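Effector protein HopAB2 (Pseudomonas syringae pv. tomato, PDB 3TL8) acts as a secreted virulence effector that suppresses plant immunity and programmed cell death in susceptible hosts, and is recognised by the Pto resistance protein in tomato. Local coordinates at residues S77-Q80 with N85-I88. Numbering follows the deposited sequence.
Sequences SALQ and NPSI
The motif that interacts with Pto kinase, G83 to P86, folds back here on the last turn of the helix it follows: P86 lies against L79 and Q80 of helix 73-81, and N85 faces Q80. P86 meets the leucine through CG and CD. Its CG is 4.1 Å from CD1 of L79, and its CD stands 4.2 Å from CB of the same leucine. CB of L79 points toward the loop, and with CG anti to the carbonyl carbon (chi1 -68°) the torsion sets CD1 near CG of P86. The same leucine is buried against L99 and L102 of helix 98-109, and both L79 and the partly exposed P86 touch I71, so the two share this apolar neighbour. This is the compact helical BAK1-binding domain of the effector, and the segment 85-88 lies in the early part of the long loop between helix 73-81 and helix 98-109. On the outer, exposed side, the Q80 chain bends at chi2 (62°) and brings its amide to the loop, near CD of P86. The amides of Q80 and N85 come together with their planes 59° apart; OE1 of Q80 and OD1 of N85 are modelled 2.5 Å from each other. Two carbonyl oxygens so close are unlikely neighbours; one of the two amides is probably turned over, which may make this a hydrogen bond. Beyond P86 the chain passes through a cis peptide bond before S87 and leaves the helix; S87 and I88 reach H64 of helix 54-65, and I88 also packs on an apolar side chain of the other protein chain.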
# COMPACT_ATOMS: atom_id res chain seq x y z
N SER B 77 -24.39 9.78 -9.93
CA SER B 77 -24.98 9.95 -11.25
C SER B 77 -24.26 11.04 -12.05
O SER B 77 -23.85 10.81 -13.18
CB SER B 77 -26.48 10.27 -11.14
OG SER B 77 -27.05 10.42 -12.43
N ALA B 78 -24.10 12.21 -11.45
CA ALA B 78 -23.38 13.29 -12.12
C ALA B 78 -22.03 12.82 -12.70
O ALA B 78 -21.67 13.17 -13.83
CB ALA B 78 -23.18 14.46 -11.18
N LEU B 79 -21.28 12.03 -11.93
CA LEU B 79 -20.01 11.47 -12.40
C LEU B 79 -20.26 10.42 -13.47
O LEU B 79 -19.55 10.37 -14.48
CB LEU B 79 -19.24 10.84 -11.24
CG LEU B 79 -18.68 11.74 -10.14
CD1 LEU B 79 -18.32 10.91 -8.93
CD2 LEU B 79 -17.49 12.54 -10.64
N GLN B 80 -21.25 9.58 -13.23
CA GLN B 80 -21.65 8.53 -14.16
C GLN B 80 -22.06 9.16 -15.49
O GLN B 80 -21.83 8.60 -16.57
CB GLN B 80 -22.82 7.75 -13.57
CG GLN B 80 -23.05 6.40 -14.20
CD GLN B 80 -21.87 5.48 -14.01
OE1 GLN B 80 -20.85 5.62 -14.67
NE2 GLN B 80 -22.01 4.52 -13.09
N ASN B 85 -17.10 6.31 -13.41
CA ASN B 85 -17.85 5.35 -12.62
C ASN B 85 -17.53 5.43 -11.12
O ASN B 85 -16.41 5.13 -10.71
CB ASN B 85 -17.60 3.92 -13.12
CG ASN B 85 -17.88 3.76 -14.61
OD1 ASN B 85 -18.66 4.51 -15.20
ND2 ASN B 85 -17.23 2.77 -15.22
N PRO B 86 -18.51 5.84 -10.31
CA PRO B 86 -18.38 5.52 -8.90
C PRO B 86 -18.44 4.00 -8.81
O PRO B 86 -19.18 3.41 -9.59
CB PRO B 86 -19.64 6.13 -8.29
CG PRO B 86 -20.00 7.23 -9.20
CD PRO B 86 -19.64 6.75 -10.57
N SER B 87 -17.67 3.38 -7.92
CA SER B 87 -16.74 4.08 -7.04
C SER B 87 -15.58 3.16 -6.66
O SER B 87 -15.65 1.95 -6.88
CB SER B 87 -17.45 4.57 -5.77
OG SER B 87 -17.96 5.88 -5.96
N ILE B 88 -14.53 3.74 -6.09
CA ILE B 88 -13.37 2.97 -5.68
C ILE B 88 -13.77 1.98 -4.59
O ILE B 88 -13.49 2.19 -3.41
CB ILE B 88 -12.24 3.87 -5.14
CG1 ILE B 88 -12.08 5.11 -6.03
CG2 ILE B 88 -10.94 3.10 -5.05
CD1 ILE B 88 -11.06 6.10 -5.51